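Local coordinates for adhesion and penetration protein autotransporter (Haemophilus influenzae, PDB 3SYJ) that promotes adherence to and invasion of host cells, with its secreted passenger domain mediating bacterial aggregation through self-association and probably also acting as a serine protease, at residues R534-Y539 and T682-V687; R566-S571 and G585-S590; D579-K584 and Q633-S638. All coordinates share one frame; numbering follows the deposited sequence.

Contact 1 of 3, residues R534-Y539 and T682-V687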
loop_
_atom_site.group_PDB
_atom_site.type_symbol
_atom_site.label_atom_id
_atom_site.label_comp_id
_atom_site.label_asym_id
_atom_site.label_seq_id
_atom_site.Cartn_x
_atom_site.Cartn_y
_atom_site.Cartn_z
ATOM N N ARG A 534 -16.648 -25.081 -40.913
ATOM C CA ARG A 534 -15.830 -23.880 -40.888
ATOM C C ARG A 534 -14.911 -23.879 -39.674
ATOM O O ARG A 534 -15.203 -24.508 -38.661
ATOM C CB ARG A 534 -16.722 -22.639 -40.873
ATOM C CG ARG A 534 -17.422 -22.365 -42.198
ATOM C CD ARG A 534 -16.424 -21.905 -43.251
ATOM N NE ARG A 534 -15.776 -20.646 -42.881
ATOM C CZ ARG A 534 -16.126 -19.454 -43.356
ATOM N NH1 ARG A 534 -17.124 -19.353 -44.224
ATOM N NH2 ARG A 534 -15.479 -18.359 -42.967
ATOM N N LYS A 535 -13.796 -23.168 -39.785
ATOM C CA LYS A 535 -12.860 -23.034 -38.680
ATOM C C LYS A 535 -13.426 -22.111 -37.614
ATOM O O LYS A 535 -13.083 -22.228 -36.439
ATOM C CB LYS A 535 -11.514 -22.502 -39.183
ATOM C CG LYS A 535 -10.685 -23.552 -39.902
ATOM C CD LYS A 535 -9.278 -23.074 -40.217
ATOM C CE LYS A 535 -9.187 -22.401 -41.579
ATOM N NZ LYS A 535 -7.809 -22.562 -42.155
ATOM N N GLU A 536 -14.302 -21.204 -38.036
ATOM C CA GLU A 536 -14.867 -20.188 -37.155
ATOM C C GLU A 536 -16.302 -20.508 -36.777
ATOM O O GLU A 536 -17.139 -20.777 -37.644
ATOM C CB GLU A 536 -14.841 -18.817 -37.829
ATOM C CG GLU A 536 -13.503 -18.422 -38.398
ATOM C CD GLU A 536 -13.311 -18.923 -39.815
ATOM O OE1 GLU A 536 -14.180 -19.676 -40.305
ATOM O OE2 GLU A 536 -12.292 -18.554 -40.441
ATOM N N ILE A 537 -16.583 -20.473 -35.478
ATOM C CA ILE A 537 -17.949 -20.561 -34.990
ATOM C C ILE A 537 -18.186 -19.358 -34.107
ATOM O O ILE A 537 -17.236 -18.720 -33.661
ATOM C CB ILE A 537 -18.215 -21.852 -34.193
ATOM C CG1 ILE A 537 -17.366 -21.895 -32.918
ATOM C CG2 ILE A 537 -17.961 -23.065 -35.064
ATOM C CD1 ILE A 537 -17.501 -23.187 -32.118
ATOM N N ALA A 538 -19.447 -19.037 -33.855
ATOM C CA ALA A 538 -19.748 -17.826 -33.120
ATOM C C ALA A 538 -20.953 -18.010 -32.222
ATOM O O ALA A 538 -21.814 -18.850 -32.477
ATOM C CB ALA A 538 -19.981 -16.672 -34.092
ATOM N N TYR A 539 -21.005 -17.213 -31.165
ATOM C CA TYR A 539 -22.145 -17.213 -30.276
ATOM C C TYR A 539 -22.558 -15.767 -30.046
ATOM O O TYR A 539 -21.809 -14.987 -29.467
ATOM C CB TYR A 539 -21.781 -17.888 -28.948
ATOM C CG TYR A 539 -22.910 -17.925 -27.943
ATOM C CD1 TYR A 539 -24.037 -18.705 -28.170
ATOM C CD2 TYR A 539 -22.842 -17.196 -26.752
ATOM C CE1 TYR A 539 -25.073 -18.747 -27.253
ATOM C CE2 TYR A 539 -23.876 -17.233 -25.825
ATOM C CZ TYR A 539 -24.989 -18.013 -26.085
ATOM O OH TYR A 539 -26.037 -18.072 -25.189
ATOM N N THR A 682 -19.182 -16.909 -40.067
ATOM C CA THR A 682 -18.256 -16.037 -39.349
ATOM C C THR A 682 -16.993 -15.831 -40.165
ATOM O O THR A 682 -16.445 -16.780 -40.716
ATOM C CB THR A 682 -17.885 -16.610 -37.962
ATOM O OG1 THR A 682 -19.082 -16.855 -37.217
ATOM C CG2 THR A 682 -16.999 -15.639 -37.183
ATOM N N THR A 683 -16.536 -14.589 -40.250
ATOM C CA THR A 683 -15.332 -14.280 -41.010
ATOM C C THR A 683 -14.335 -13.501 -40.166
ATOM O O THR A 683 -14.698 -12.526 -39.512
ATOM C CB THR A 683 -15.669 -13.464 -42.263
ATOM O OG1 THR A 683 -16.505 -14.245 -43.126
ATOM C CG2 THR A 683 -14.402 -13.078 -43.001
ATOM N N CYS A 684 -13.082 -13.943 -40.171
ATOM C CA CYS A 684 -12.013 -13.222 -39.483
ATOM C C CYS A 684 -10.994 -12.753 -40.496
ATOM O O CYS A 684 -10.475 -13.556 -41.263
ATOM C CB CYS A 684 -11.318 -14.108 -38.451
ATOM S SG CYS A 684 -12.355 -14.583 -37.060
ATOM N N GLN A 685 -10.701 -11.459 -40.493
ATOM C CA GLN A 685 -9.804 -10.895 -41.487
ATOM C C GLN A 685 -9.185 -9.582 -41.026
ATOM O O GLN A 685 -9.792 -8.822 -40.265
ATOM C CB GLN A 685 -10.564 -10.652 -42.784
ATOM C CG GLN A 685 -11.358 -9.362 -42.745
ATOM C CD GLN A 685 -12.560 -9.385 -43.659
ATOM O OE1 GLN A 685 -12.444 -9.690 -44.850
ATOM N NE2 GLN A 685 -13.727 -9.053 -43.109
ATOM N N LYS A 686 -7.979 -9.322 -41.517
ATOM C CA LYS A 686 -7.268 -8.083 -41.237
ATOM C C LYS A 686 -7.971 -6.924 -41.922
ATOM O O LYS A 686 -8.263 -6.986 -43.108
ATOM C CB LYS A 686 -5.830 -8.178 -41.746
ATOM C CG LYS A 686 -5.006 -9.272 -41.099
ATOM C CD LYS A 686 -4.170 -8.731 -39.957
ATOM C CE LYS A 686 -3.061 -9.705 -39.596
ATOM N NZ LYS A 686 -1.921 -9.007 -38.948
ATOM N N VAL A 687 -8.239 -5.869 -41.165
ATOM C CA VAL A 687 -8.949 -4.707 -41.675
ATOM C C VAL A 687 -8.182 -3.464 -41.263
ATOM O O VAL A 687 -7.752 -3.338 -40.116
ATOM C CB VAL A 687 -10.387 -4.611 -41.092
ATOM C CG1 VAL A 687 -11.092 -3.342 -41.576
ATOM C CG2 VAL A 687 -11.202 -5.852 -41.431
HETATM O O HOH W 1 -18.497 -19.742 -39.835
HETATM O O HOH W 2 -12.195 -16.017 -41.491
#

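Contact 2 of 3, residues R566-S571 and G585-S590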
loop_
_atom_site.group_PDB
_atom_site.type_symbol
_atom_site.label_atom_id
_atom_site.label_comp_id
_atom_site.label_asym_id
_atom_site.label_seq_id
_atom_site.Cartn_x
_atom_site.Cartn_y
_atom_site.Cartn_z
ATOM N N ARG A 566 -8.719 -22.838 -34.889
ATOM C CA ARG A 566 -10.169 -22.819 -34.733
ATOM C C ARG A 566 -10.546 -21.597 -33.922
ATOM O O ARG A 566 -9.912 -21.308 -32.916
ATOM C CB ARG A 566 -10.658 -24.079 -34.017
ATOM C CG ARG A 566 -10.297 -25.379 -34.709
ATOM C CD ARG A 566 -10.948 -25.490 -36.079
ATOM N NE ARG A 566 -11.202 -26.887 -36.423
ATOM C CZ ARG A 566 -10.433 -27.612 -37.230
ATOM N NH1 ARG A 566 -9.358 -27.069 -37.795
ATOM N NH2 ARG A 566 -10.743 -28.880 -37.478
ATOM N N THR A 567 -11.573 -20.877 -34.350
ATOM C CA THR A 567 -11.933 -19.632 -33.682
ATOM C C THR A 567 -13.334 -19.672 -33.116
ATOM O O THR A 567 -14.254 -20.194 -33.743
ATOM C CB THR A 567 -11.828 -18.430 -34.633
ATOM O OG1 THR A 567 -10.492 -18.341 -35.128
ATOM C CG2 THR A 567 -12.188 -17.141 -33.917
ATOM N N LEU A 568 -13.476 -19.121 -31.917
ATOM C CA LEU A 568 -14.772 -18.926 -31.291
ATOM C C LEU A 568 -15.002 -17.431 -31.105
ATOM O O LEU A 568 -14.229 -16.749 -30.431
ATOM C CB LEU A 568 -14.836 -19.647 -29.938
ATOM C CG LEU A 568 -16.078 -19.430 -29.061
ATOM C CD1 LEU A 568 -17.369 -19.696 -29.826
ATOM C CD2 LEU A 568 -16.012 -20.307 -27.801
ATOM N N LEU A 569 -16.061 -16.921 -31.715
ATOM C CA LEU A 569 -16.395 -15.518 -31.576
ATOM C C LEU A 569 -17.529 -15.347 -30.576
ATOM O O LEU A 569 -18.592 -15.950 -30.721
ATOM C CB LEU A 569 -16.786 -14.925 -32.932
ATOM C CG LEU A 569 -17.496 -13.563 -32.921
ATOM C CD1 LEU A 569 -16.615 -12.487 -32.300
ATOM C CD2 LEU A 569 -17.935 -13.156 -34.333
ATOM N N LEU A 570 -17.292 -14.535 -29.553
ATOM C CA LEU A 570 -18.352 -14.155 -28.628
ATOM C C LEU A 570 -18.673 -12.679 -28.837
ATOM O O LEU A 570 -17.844 -11.808 -28.558
ATOM C CB LEU A 570 -17.922 -14.416 -27.183
ATOM C CG LEU A 570 -17.457 -15.851 -26.928
ATOM C CD1 LEU A 570 -16.830 -15.996 -25.552
ATOM C CD2 LEU A 570 -18.619 -16.812 -27.095
ATOM N N SER A 571 -19.870 -12.392 -29.337
ATOM C CA SER A 571 -20.202 -11.018 -29.682
ATOM C C SER A 571 -21.361 -10.490 -28.857
ATOM O O SER A 571 -21.850 -9.391 -29.106
ATOM C CB SER A 571 -20.532 -10.902 -31.173
ATOM O OG SER A 571 -21.736 -11.594 -31.470
ATOM N N GLY A 585 -6.655 -22.847 -29.780
ATOM C CA GLY A 585 -7.423 -22.144 -30.788
ATOM C C GLY A 585 -7.457 -20.654 -30.552
ATOM O O GLY A 585 -6.606 -20.110 -29.853
ATOM N N LYS A 586 -8.444 -19.993 -31.147
ATOM C CA LYS A 586 -8.574 -18.549 -31.034
ATOM C C LYS A 586 -9.919 -18.173 -30.437
ATOM O O LYS A 586 -10.957 -18.695 -30.844
ATOM C CB LYS A 586 -8.371 -17.875 -32.396
ATOM C CG LYS A 586 -6.988 -18.119 -32.983
ATOM C CD LYS A 586 -6.754 -17.305 -34.241
ATOM C CE LYS A 586 -7.519 -17.863 -35.433
ATOM N NZ LYS A 586 -6.748 -18.899 -36.170
ATOM N N LEU A 587 -9.886 -17.269 -29.460
ATOM C CA LEU A 587 -11.089 -16.841 -28.762
ATOM C C LEU A 587 -11.206 -15.320 -28.827
ATOM O O LEU A 587 -10.330 -14.607 -28.336
ATOM C CB LEU A 587 -11.049 -17.320 -27.308
ATOM C CG LEU A 587 -12.214 -16.947 -26.392
ATOM C CD1 LEU A 587 -13.523 -17.515 -26.923
ATOM C CD2 LEU A 587 -11.944 -17.441 -24.980
ATOM N N PHE A 588 -12.284 -14.829 -29.438
ATOM C CA PHE A 588 -12.480 -13.392 -29.616
ATOM C C PHE A 588 -13.623 -12.884 -28.763
ATOM O O PHE A 588 -14.726 -13.424 -28.811
ATOM C CB PHE A 588 -12.771 -13.051 -31.087
ATOM C CG PHE A 588 -11.536 -12.832 -31.923
ATOM C CD1 PHE A 588 -10.666 -13.877 -32.182
ATOM C CD2 PHE A 588 -11.251 -11.587 -32.454
ATOM C CE1 PHE A 588 -9.529 -13.680 -32.951
ATOM C CE2 PHE A 588 -10.118 -11.386 -33.226
ATOM C CZ PHE A 588 -9.262 -12.435 -33.475
ATOM N N PHE A 589 -13.350 -11.852 -27.972
ATOM C CA PHE A 589 -14.402 -11.087 -27.308
ATOM C C PHE A 589 -14.588 -9.818 -28.117
ATOM O O PHE A 589 -13.652 -9.034 -28.276
ATOM C CB PHE A 589 -14.012 -10.735 -25.873
ATOM C CG PHE A 589 -13.777 -11.928 -24.993
ATOM C CD1 PHE A 589 -14.785 -12.414 -24.176
ATOM C CD2 PHE A 589 -12.544 -12.555 -24.978
ATOM C CE1 PHE A 589 -14.567 -13.512 -23.357
ATOM C CE2 PHE A 589 -12.316 -13.648 -24.174
ATOM C CZ PHE A 589 -13.331 -14.132 -23.359
ATOM N N SER A 590 -15.787 -9.618 -28.649
ATOM C CA SER A 590 -15.986 -8.543 -29.608
ATOM C C SER A 590 -17.367 -7.915 -29.498
ATOM O O SER A 590 -18.314 -8.540 -29.019
ATOM C CB SER A 590 -15.787 -9.084 -31.029
ATOM O OG SER A 590 -15.894 -8.052 -32.000
HETATM O O HOH W 3 -9.752 -19.962 -37.328
#

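Contact 3 of 3, residues D579-K584 and Q633-S638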
loop_
_atom_site.group_PDB
_atom_site.type_symbol
_atom_site.label_atom_id
_atom_site.label_comp_id
_atom_site.label_asym_id
_atom_site.label_seq_id
_atom_site.Cartn_x
_atom_site.Cartn_y
_atom_site.Cartn_z
ATOM N N ASP A 579 -15.630 -19.149 -14.304
ATOM C CA ASP A 579 -14.481 -18.815 -15.125
ATOM C C ASP A 579 -14.730 -19.080 -16.591
ATOM O O ASP A 579 -15.654 -19.809 -16.953
ATOM C CB ASP A 579 -13.278 -19.656 -14.708
ATOM C CG ASP A 579 -12.851 -19.402 -13.290
ATOM O OD1 ASP A 579 -13.202 -18.338 -12.740
ATOM O OD2 ASP A 579 -12.158 -20.273 -12.730
ATOM N N ILE A 580 -13.879 -18.489 -17.424
ATOM C CA ILE A 580 -13.776 -18.854 -18.827
ATOM C C ILE A 580 -12.377 -19.415 -19.038
ATOM O O ILE A 580 -11.377 -18.767 -18.702
ATOM C CB ILE A 580 -14.003 -17.645 -19.770
ATOM C CG1 ILE A 580 -15.426 -17.107 -19.625
ATOM C CG2 ILE A 580 -13.747 -18.032 -21.218
ATOM C CD1 ILE A 580 -15.698 -15.870 -20.462
ATOM N N THR A 581 -12.322 -20.626 -19.589
ATOM C CA THR A 581 -11.066 -21.336 -19.820
ATOM C C THR A 581 -10.830 -21.616 -21.301
ATOM O O THR A 581 -11.712 -22.121 -21.997
ATOM C CB THR A 581 -11.059 -22.681 -19.064
ATOM O OG1 THR A 581 -11.178 -22.430 -17.659
ATOM C CG2 THR A 581 -9.769 -23.462 -19.348
ATOM N N GLN A 582 -9.635 -21.295 -21.780
ATOM C CA GLN A 582 -9.270 -21.618 -23.152
ATOM C C GLN A 582 -8.043 -22.531 -23.189
ATOM O O GLN A 582 -7.012 -22.230 -22.583
ATOM C CB GLN A 582 -9.011 -20.343 -23.950
ATOM C CG GLN A 582 -8.633 -20.595 -25.392
ATOM C CD GLN A 582 -8.315 -19.315 -26.132
ATOM O OE1 GLN A 582 -8.323 -18.231 -25.550
ATOM N NE2 GLN A 582 -8.028 -19.432 -27.423
ATOM N N THR A 583 -8.149 -23.645 -23.900
ATOM C CA THR A 583 -7.045 -24.598 -23.960
ATOM C C THR A 583 -6.285 -24.523 -25.275
ATOM O O THR A 583 -5.168 -25.019 -25.377
ATOM C CB THR A 583 -7.534 -26.038 -23.766
ATOM O OG1 THR A 583 -8.394 -26.398 -24.852
ATOM C CG2 THR A 583 -8.300 -26.169 -22.453
ATOM N N LYS A 584 -6.887 -23.901 -26.282
ATOM C CA LYS A 584 -6.299 -23.885 -27.614
ATOM C C LYS A 584 -7.122 -23.009 -28.549
ATOM O O LYS A 584 -8.164 -22.487 -28.162
ATOM C CB LYS A 584 -6.234 -25.311 -28.164
ATOM C CG LYS A 584 -5.292 -25.495 -29.340
ATOM C CD LYS A 584 -5.320 -26.927 -29.832
ATOM C CE LYS A 584 -4.920 -27.882 -28.727
ATOM N NZ LYS A 584 -4.630 -29.243 -29.251
ATOM N N GLN A 633 -8.881 -17.988 -17.653
ATOM C CA GLN A 633 -7.709 -18.840 -17.643
ATOM C C GLN A 633 -7.392 -19.240 -19.067
ATOM O O GLN A 633 -8.009 -20.147 -19.624
ATOM C CB GLN A 633 -7.957 -20.075 -16.776
ATOM C CG GLN A 633 -8.752 -19.764 -15.526
ATOM C CD GLN A 633 -8.712 -20.879 -14.502
ATOM O OE1 GLN A 633 -7.953 -21.843 -14.640
ATOM N NE2 GLN A 633 -9.530 -20.753 -13.457
ATOM N N ILE A 634 -6.438 -18.546 -19.666
ATOM C CA ILE A 634 -6.007 -18.871 -21.011
ATOM C C ILE A 634 -4.820 -19.810 -20.868
ATOM O O ILE A 634 -3.683 -19.365 -20.737
ATOM C CB ILE A 634 -5.621 -17.598 -21.792
ATOM C CG1 ILE A 634 -6.646 -16.489 -21.533
ATOM C CG2 ILE A 634 -5.488 -17.880 -23.281
ATOM C CD1 ILE A 634 -8.096 -16.906 -21.763
ATOM N N LYS A 635 -5.103 -21.111 -20.855
ATOM C CA LYS A 635 -4.090 -22.138 -20.622
ATOM C C LYS A 635 -3.367 -22.528 -21.905
ATOM O O LYS A 635 -2.410 -23.301 -21.880
ATOM C CB LYS A 635 -4.728 -23.386 -20.013
ATOM C CG LYS A 635 -5.433 -23.156 -18.686
ATOM C CD LYS A 635 -5.952 -24.470 -18.129
ATOM C CE LYS A 635 -6.582 -24.292 -16.757
ATOM N NZ LYS A 635 -7.124 -25.587 -16.258
ATOM N N GLY A 636 -3.835 -22.004 -23.028
ATOM C CA GLY A 636 -3.230 -22.318 -24.306
ATOM C C GLY A 636 -3.992 -21.617 -25.398
ATOM O O GLY A 636 -5.123 -21.187 -25.184
ATOM N N GLY A 637 -3.376 -21.495 -26.568
ATOM C CA GLY A 637 -3.979 -20.772 -27.668
ATOM C C GLY A 637 -3.886 -19.260 -27.520
ATOM O O GLY A 637 -2.948 -18.726 -26.926
ATOM N N SER A 638 -4.879 -18.568 -28.066
ATOM C CA SER A 638 -4.850 -17.123 -28.124
ATOM C C SER A 638 -6.226 -16.506 -27.845
ATOM O O SER A 638 -7.213 -16.843 -28.507
ATOM C CB SER A 638 -4.355 -16.694 -29.500
ATOM O OG SER A 638 -3.839 -15.372 -29.451
#

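Contact 1 of 3, residues R534-Y539 and T682-V687
Thr682 lies against the side chain of Glu536, CB to CB at 3.8 Å, with its CG2 on the same methylene. That methyl is anti to the backbone N, while OG1 stands anti to the carbonyl carbon (chi1 -55°) and reaches past Glu536 to the methyl of Ala538, 3.3 Å from OG1 to CB. The threonine thus spans two residues on one face of strand 536-539. No backbone pairing joins the two strands: their axes stay 6.7 Å apart and run at 115° to each other, unlike neighbours in a sheet.

The salt bridge beside this packing lies within residues 534-539. The Arg534 chain, bent at chi2 and chi3, brings NE back to Glu536 OE1; NE and NH2 grip it side-on, each at 3.2 Å, one oxygen taking both donors. NE meets OE1 on the syn side, whereas NH2 comes from above the carboxylate plane. The double grip is likely to restrict the guanidinium, whose NH2 is also 2.9 Å from Thr682 O, although the angle there is too poor for a hydrogen bond. Two waters supply the polar links across the gap. One donates to Glu536 O and accepts from Thr682 N; the other donates to Glu536 OE2 at 2.7 Å and accepts from Cys684 N, which leaves the two carboxylate oxygens with different partners.

Strand 682-688 pairs antiparallel with strand 669-675, and the Cys673-Cys684 disulfide ties this hairpin, which projects from the passenger's beta-solenoid. Its Thr682 end rests beside strand 536-539, with Arg675 touching both Thr682 and Ala538, while strand 567-575 continues the solenoid wall next to 536-539 and sets Leu569 against Thr682 and Ala538.

Contact 2 of 3, residues R566-S571 and G585-S590
Strands 567-570 and 586-589 run parallel, 12° between their directions and 4.6 Å between axes, and pair in register from Thr567-Lys586 to Leu570-Phe589, as successive coils of a beta-solenoid do; autotransporter passengers of this family are right-handed. Five backbone hydrogen bonds stitch the ladder, beginning with Lys586 N to Arg566 O and ending with Ser590 N to Leu570 O; the central one, Phe588 N to Leu568 O, is almost straight at 177°. Parallel pairing places like positions side by side, so each face of the wall carries a short stack of side chains.

On the face of Leu568 and Leu570, Leu587 CD1 lies between two leucines. It meets Leu568 CD2 at 3.8 Å, the two side chains lying next to each other and pointing the same way, and Leu570 CD1 at 3.9 Å. Leu570 CD1 in turn approaches CE1 of Phe589, whose ring meets that of Phe627 edge-to-face. Contacts with Gln582 and Ile580 of strand 579-582 show that this face looks into the coil.

The other face carries Thr567, Leu569, Lys586 and Phe588. Leu569 has CG anti to the backbone N, and its chi2 of 61° places CD1 3.7 Å from Ser590 CB and also against Phe588 CB. Thr567 CG2 comes 4.0 Å from Phe588 CD1, and Cys673 of strand 669-675 packs on both Leu569 and Phe588, putting the projecting hairpin over this side.

At the start of the ladder the Lys586 chain bends at chi3 and chi4, and its CE lies 3.0 Å from Thr567 OG1. The Lys586 ammonium forms a salt bridge with Asp565 and a weak bond to a water; that same water lies 2.8 Å from Thr567 OG1.

Contact 3 of 3, residues D579-K584 and Q633-S638
Gln582 and Gln633 do most of the polar work between these adjacent coils of the beta-solenoid, where strands 579-582 and 631-634 pair in parallel with Thr581 beside Gln633 and Gln582 beside Ile634. Gln633 N donates to Ile580 O at 2.8 Å, and Gln633 O accepts from Gln582 N. Beyond this short ladder the second chain turns: Gln582 O receives Lys635 N at 2.8 Å and, weakly, Gly636 N, so one carbonyl gathers two successive amides at the bend.

Glycines suit the close passage that follows, where Lys584 CA and Gly637 CA lie 3.9 Å apart. At Gly636 the backbone passes close to Thr583 O, which leaves little room at the CB position, and Gly637 adopts a positive phi, a conformation readily available to glycine.

Outside the ladder, Gln633 NE2 makes a weak bond to Asp579 OD2 at 2.8 Å, its angle only 118° and the amide and carboxylate planes 50° apart. Asp579 is positioned by a second hydrogen bond, from Asn631 to its other oxygen. On the opposite face, Gln582 points inward, touching Leu587, Ala639 and Tyr559.

Its chain is extended, with CG anti to the backbone N (chi1 -180°), and its buried amide bridges both segments: NE2 donates to Lys584 O at 3.1 Å and to Ser638 O at 2.9 Å, each acceptor near the amide plane, while the nitrogen stands above both carbonyl planes.

In the fold
From the N terminus, residues 534-539 come first, then strand 567-575, which pairs with them and opens contact 2. The chain then runs along strand 579-582, the first half of contact 3, before residues 585-590 close contact 2 as a short loop of one coil. Residues 633-638 close contact 3 later, so contacts 2 and 3 cross, and they meet where Ser638 probably hydrogen-bonds to Gly585 and Leu587 through its backbone. Contact 1 closes last, at residues 682-687, and its long loop encloses both others. Contacts 2 and 3 bind successive coils along different walls of the solenoid; contact 1 fastens the disulfide-tied hairpin to its outside.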